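Local coordinates for protein esterase (Rhizomucor miehei, PDB 4WY5) that probably hydrolyses carboxylic esters as an alpha/beta-hydrolase carboxylesterase of a thermophilic fungus, at residues T193-A198 against T239-T244; A243-L248 against A276-D281. All coordinates share one frame; numbering follows the deposited sequence.

Both contacts belong to the alpha/beta-hydrolase fold and lie on the same side of the chain's centre, with their own centres about 14 Å apart. Contact 1 joins the loop after strand 185-189 to the loop after helix 230-233. Contact 2 takes over where that second loop ends, A243 and T244 being common to both, and sets short helix 245-248 against the C-terminal end of helix 265-277. The connection between helix 230-233 and strand 254-259 therefore meets the rest of the fold twice in succession, first through hydrogen bonds with apolar packing beside them, then through van der Waals packing. Helix 265-277 serves both sites, with Y271 touching T193 and L240 in contact 1 and L248 in contact 2.

Contact 1 (T193-A198 against T239-T244); sequences TAVSHA and TLELAT
E241 reaches from a short 3-10 turn, residues 240-242, into the loop that follows strand 185-189 of the alpha/beta-hydrolase sheet, and meets its backbone at two points. Its own N-H donates to T193 O over 2.8 Å. Two residues further along the loop, V195 N returns a bond of 2.8 Å to E241 OE1, arriving nearly along the C-O axis with an N-H...O angle of 162°. CG of E241 stands anti to the backbone N (chi1 -178°), and the extended chain beyond it brings OE1 alongside A194 CA, within reach of V195 N. A water 2.9 Å from E241 OE1 accepts the N-H of S196 and probably donates to OE1, so that this oxygen would serve two consecutive amides, one directly and one through water. The other oxygen, OE2, is hydrogen-bonded to Y200 OH, so both ends of the carboxylate are engaged.

Beside this polar core, V195 CG2 touches T239 OG1. On the more buried flank CB of T193 packs against CB of L240 at 4.0 Å, and Y271 of helix 265-277 touches both residues. In the second shell, E267 of that helix accepts from the N-H groups of T193 and A194 through OE2, while its OE1 pairs with H197 ND1. At the apolar edge the side chains of V195 and L242 cross at about a right angle, and L242 CD2 comes within 3.5 Å of V195 CG2, from a direction roughly perpendicular to that of T239 OG1.

Contact 2 (A243-L248 against A276-D281); sequences ATKADL and AEAGVD
K245 and L248, one turn apart on short helix 245-248, face the C-terminal end of helix 265-277, where a Schellman motif turns the chain toward strand 282-287 of the alpha/beta-hydrolase sheet. CB of K245 points toward this end, and CG, anti to the backbone N (chi1 -166°), lies 4.1 Å from CA of A278. CD is the nearest of its atoms to E277, 3.5 Å from OE1, and the two side chains cross at about a right angle. CE continues to 3.7 Å from the carbonyl O of E277. The chain then bends at chi4 (-54°), and NZ stands 5.8 Å from E277 OE1, so the lysine meets the glutamate with its methylenes while the charged ends stay apart.

Beside the lysine stem, A278 CB packs against helix 245-248, 3.7 Å from CB of L248 and equally far from K245 O. V280 follows with CG2 against L248 O at 3.4 Å. Between A278 and V280, G279 takes a positive phi (92°), a conformation that suits glycine, and its N-H bonds back to A276 O. The start of helix 245-248 is fixed by a capping box: T244 OG1 accepts from D247 N over 2.7 Å, and T244 N donates to D247 OD2. Y271 and Q274 of helix 265-277 extend the packing around L248.

With no hydrogen bond across the two segments, cohesion here rests on van der Waals contact, and any attraction between K245 and E277 is probably a longer-range electrostatic one.

Contact 1 (T193-A198 against T239-T244)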
loop_
_atom_site.group_PDB
_atom_site.type_symbol
_atom_site.label_atom_id
_atom_site.label_comp_id
_atom_site.label_asym_id
_atom_site.label_seq_id
_atom_site.Cartn_x
_atom_site.Cartn_y
_atom_site.Cartn_z
ATOM N N THR A 193 -8.136 18.375 -3.707
ATOM C CA THR A 193 -9.582 18.275 -3.965
ATOM C C THR A 193 -10.502 19.392 -3.401
ATOM O O THR A 193 -11.642 19.533 -3.860
ATOM C CB THR A 193 -10.140 16.956 -3.415
ATOM O OG1 THR A 193 -10.093 16.973 -1.978
ATOM C CG2 THR A 193 -9.368 15.761 -3.964
ATOM N N ALA A 194 -10.029 20.166 -2.420
ATOM C CA ALA A 194 -10.919 21.008 -1.589
ATOM C C ALA A 194 -11.244 22.421 -2.112
ATOM O O ALA A 194 -10.370 23.120 -2.648
ATOM C CB ALA A 194 -10.322 21.143 -0.198
ATOM N N VAL A 195 -12.495 22.850 -1.912
ATOM C CA VAL A 195 -12.855 24.261 -2.093
ATOM C C VAL A 195 -12.132 25.095 -1.051
ATOM O O VAL A 195 -11.513 26.103 -1.364
ATOM C CB VAL A 195 -14.370 24.525 -1.963
ATOM C CG1 VAL A 195 -14.662 25.984 -2.263
ATOM C CG2 VAL A 195 -15.153 23.658 -2.916
ATOM N N SER A 196 -12.202 24.644 0.197
ATOM C CA SER A 196 -11.519 25.294 1.306
ATOM C C SER A 196 -10.672 24.288 2.092
ATOM O O SER A 196 -11.197 23.318 2.631
ATOM C CB SER A 196 -12.545 25.963 2.227
ATOM O OG SER A 196 -11.927 26.426 3.415
ATOM N N HIS A 197 -9.365 24.533 2.173
ATOM C CA HIS A 197 -8.438 23.573 2.777
ATOM C C HIS A 197 -8.416 23.631 4.307
ATOM O O HIS A 197 -8.112 22.621 4.958
ATOM C CB HIS A 197 -7.004 23.782 2.248
ATOM C CG HIS A 197 -6.846 23.579 0.769
ATOM N ND1 HIS A 197 -6.803 22.326 0.182
ATOM C CD2 HIS A 197 -6.700 24.470 -0.245
ATOM C CE1 HIS A 197 -6.652 22.459 -1.125
ATOM N NE2 HIS A 197 -6.583 23.750 -1.409
ATOM N N ALA A 198 -8.735 24.798 4.879
ATOM C CA ALA A 198 -8.629 25.020 6.330
ATOM C C ALA A 198 -9.671 24.248 7.131
ATOM O O ALA A 198 -9.634 24.226 8.352
ATOM C CB ALA A 198 -8.737 26.511 6.647
ATOM N N THR A 239 -12.791 21.689 -8.379
ATOM C CA THR A 239 -12.585 21.263 -7.006
ATOM C C THR A 239 -13.412 20.000 -6.746
ATOM O O THR A 239 -14.599 20.070 -6.397
ATOM C CB THR A 239 -12.961 22.395 -5.995
ATOM O OG1 THR A 239 -14.296 22.850 -6.238
ATOM C CG2 THR A 239 -11.983 23.577 -6.114
ATOM N N LEU A 240 -12.745 18.856 -6.935
ATOM C CA LEU A 240 -13.297 17.508 -6.824
ATOM C C LEU A 240 -14.173 17.260 -5.574
ATOM O O LEU A 240 -15.093 16.442 -5.596
ATOM C CB LEU A 240 -12.143 16.489 -6.827
ATOM C CG LEU A 240 -11.521 15.851 -8.087
ATOM C CD1 LEU A 240 -12.434 15.896 -9.289
ATOM C CD2 LEU A 240 -10.142 16.416 -8.416
ATOM N N GLU A 241 -13.872 17.948 -4.482
ATOM C CA GLU A 241 -14.628 17.776 -3.244
ATOM C C GLU A 241 -16.138 18.029 -3.416
ATOM O O GLU A 241 -16.955 17.490 -2.661
ATOM C CB GLU A 241 -14.045 18.704 -2.187
ATOM C CG GLU A 241 -14.658 18.653 -0.830
ATOM C CD GLU A 241 -14.276 19.881 -0.049
ATOM O OE1 GLU A 241 -14.099 20.944 -0.696
ATOM O OE2 GLU A 241 -14.124 19.784 1.187
ATOM N N LEU A 242 -16.505 18.807 -4.436
ATOM C CA LEU A 242 -17.909 19.156 -4.683
ATOM C C LEU A 242 -18.720 18.062 -5.378
ATOM O O LEU A 242 -19.946 18.172 -5.494
ATOM C CB LEU A 242 -17.999 20.441 -5.522
ATOM C CG LEU A 242 -17.474 21.723 -4.860
ATOM C CD1 LEU A 242 -17.612 22.954 -5.782
ATOM C CD2 LEU A 242 -18.176 21.941 -3.524
ATOM N N ALA A 243 -18.046 17.011 -5.835
ATOM C CA ALA A 243 -18.710 15.980 -6.628
ATOM C C ALA A 243 -19.850 15.307 -5.863
ATOM O O ALA A 243 -19.722 14.993 -4.680
ATOM C CB ALA A 243 -17.699 14.944 -7.093
ATOM N N THR A 244 -20.968 15.100 -6.553
ATOM C CA THR A 244 -22.112 14.390 -5.987
ATOM C C THR A 244 -21.938 12.886 -6.112
ATOM O O THR A 244 -21.058 12.410 -6.833
ATOM C CB THR A 244 -23.429 14.730 -6.698
ATOM O OG1 THR A 244 -23.381 14.214 -8.036
ATOM C CG2 THR A 244 -23.690 16.229 -6.707
HETATM O O HOH W 1 -13.671 22.705 1.513
#

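Contact 2 (A243-L248 against A276-D281)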
loop_
_atom_site.group_PDB
_atom_site.type_symbol
_atom_site.label_atom_id
_atom_site.label_comp_id
_atom_site.label_asym_id
_atom_site.label_seq_id
_atom_site.Cartn_x
_atom_site.Cartn_y
_atom_site.Cartn_z
ATOM N N ALA A 243 -18.046 17.011 -5.835
ATOM C CA ALA A 243 -18.710 15.980 -6.628
ATOM C C ALA A 243 -19.850 15.307 -5.863
ATOM O O ALA A 243 -19.722 14.993 -4.680
ATOM C CB ALA A 243 -17.699 14.944 -7.093
ATOM N N THR A 244 -20.968 15.100 -6.553
ATOM C CA THR A 244 -22.112 14.390 -5.987
ATOM C C THR A 244 -21.938 12.886 -6.112
ATOM O O THR A 244 -21.058 12.410 -6.833
ATOM C CB THR A 244 -23.429 14.730 -6.698
ATOM O OG1 THR A 244 -23.381 14.214 -8.036
ATOM C CG2 THR A 244 -23.690 16.229 -6.707
ATOM N N LYS A 245 -22.784 12.145 -5.402
ATOM C CA LYS A 245 -22.848 10.699 -5.540
ATOM C C LYS A 245 -23.172 10.315 -6.997
ATOM O O LYS A 245 -22.643 9.320 -7.528
ATOM C CB LYS A 245 -23.886 10.140 -4.564
ATOM C CG LYS A 245 -23.846 8.646 -4.342
ATOM C CD LYS A 245 -24.670 8.269 -3.103
ATOM C CE LYS A 245 -25.246 6.869 -3.213
ATOM N NZ LYS A 245 -26.015 6.732 -4.479
ATOM N N ALA A 246 -24.019 11.123 -7.644
ATOM C CA ALA A 246 -24.387 10.919 -9.053
ATOM C C ALA A 246 -23.229 11.199 -10.011
ATOM O O ALA A 246 -23.024 10.470 -10.989
ATOM C CB ALA A 246 -25.586 11.805 -9.417
ATOM N N ASP A 247 -22.474 12.255 -9.717
ATOM C CA ASP A 247 -21.291 12.587 -10.499
ATOM C C ASP A 247 -20.286 11.428 -10.534
ATOM O O ASP A 247 -19.631 11.213 -11.553
ATOM C CB ASP A 247 -20.605 13.849 -9.946
ATOM C CG ASP A 247 -21.377 15.136 -10.263
ATOM O OD1 ASP A 247 -22.005 15.199 -11.349
ATOM O OD2 ASP A 247 -21.338 16.086 -9.438
ATOM N N LEU A 248 -20.180 10.685 -9.434
ATOM C CA LEU A 248 -19.113 9.700 -9.258
ATOM C C LEU A 248 -19.494 8.265 -9.631
ATOM O O LEU A 248 -18.616 7.422 -9.848
ATOM C CB LEU A 248 -18.647 9.727 -7.800
ATOM C CG LEU A 248 -18.031 11.050 -7.344
ATOM C CD1 LEU A 248 -17.558 10.954 -5.909
ATOM C CD2 LEU A 248 -16.872 11.442 -8.260
ATOM N N ALA A 276 -16.096 5.449 -2.763
ATOM C CA ALA A 276 -16.663 4.188 -2.273
ATOM C C ALA A 276 -18.176 4.275 -2.004
ATOM O O ALA A 276 -18.923 3.331 -2.262
ATOM C CB ALA A 276 -15.920 3.734 -1.006
ATOM N N GLU A 277 -18.634 5.421 -1.520
ATOM C CA GLU A 277 -20.062 5.640 -1.294
ATOM C C GLU A 277 -20.868 5.548 -2.601
ATOM O O GLU A 277 -22.029 5.134 -2.606
ATOM C CB GLU A 277 -20.276 6.997 -0.619
ATOM C CG GLU A 277 -21.728 7.455 -0.530
ATOM C CD GLU A 277 -21.864 8.922 -0.116
ATOM O OE1 GLU A 277 -22.931 9.525 -0.380
ATOM O OE2 GLU A 277 -20.896 9.481 0.445
ATOM N N ALA A 278 -20.238 5.921 -3.711
ATOM C CA ALA A 278 -20.903 5.902 -5.004
ATOM C C ALA A 278 -20.774 4.547 -5.677
ATOM O O ALA A 278 -21.202 4.379 -6.820
ATOM C CB ALA A 278 -20.336 6.990 -5.911
ATOM N N GLY A 279 -20.168 3.585 -4.988
ATOM C CA GLY A 279 -20.117 2.226 -5.503
ATOM C C GLY A 279 -18.892 1.877 -6.329
ATOM O O GLY A 279 -18.816 0.788 -6.913
ATOM N N VAL A 280 -17.935 2.798 -6.379
ATOM C CA VAL A 280 -16.696 2.604 -7.129
ATOM C C VAL A 280 -15.697 1.740 -6.346
ATOM O O VAL A 280 -15.538 1.900 -5.134
ATOM C CB VAL A 280 -16.027 3.974 -7.481
ATOM C CG1 VAL A 280 -14.788 3.789 -8.370
ATOM C CG2 VAL A 280 -17.028 4.924 -8.126
ATOM N N ASP A 281 -15.030 0.824 -7.043
ATOM C CA ASP A 281 -13.936 0.045 -6.460
ATOM C C ASP A 281 -12.723 0.919 -6.100
ATOM O O ASP A 281 -12.071 1.463 -6.988
ATOM C CB ASP A 281 -13.500 -1.050 -7.434
ATOM C CG ASP A 281 -14.234 -2.367 -7.208
ATOM O OD1 ASP A 281 -15.200 -2.398 -6.412
ATOM O OD2 ASP A 281 -13.839 -3.376 -7.830
#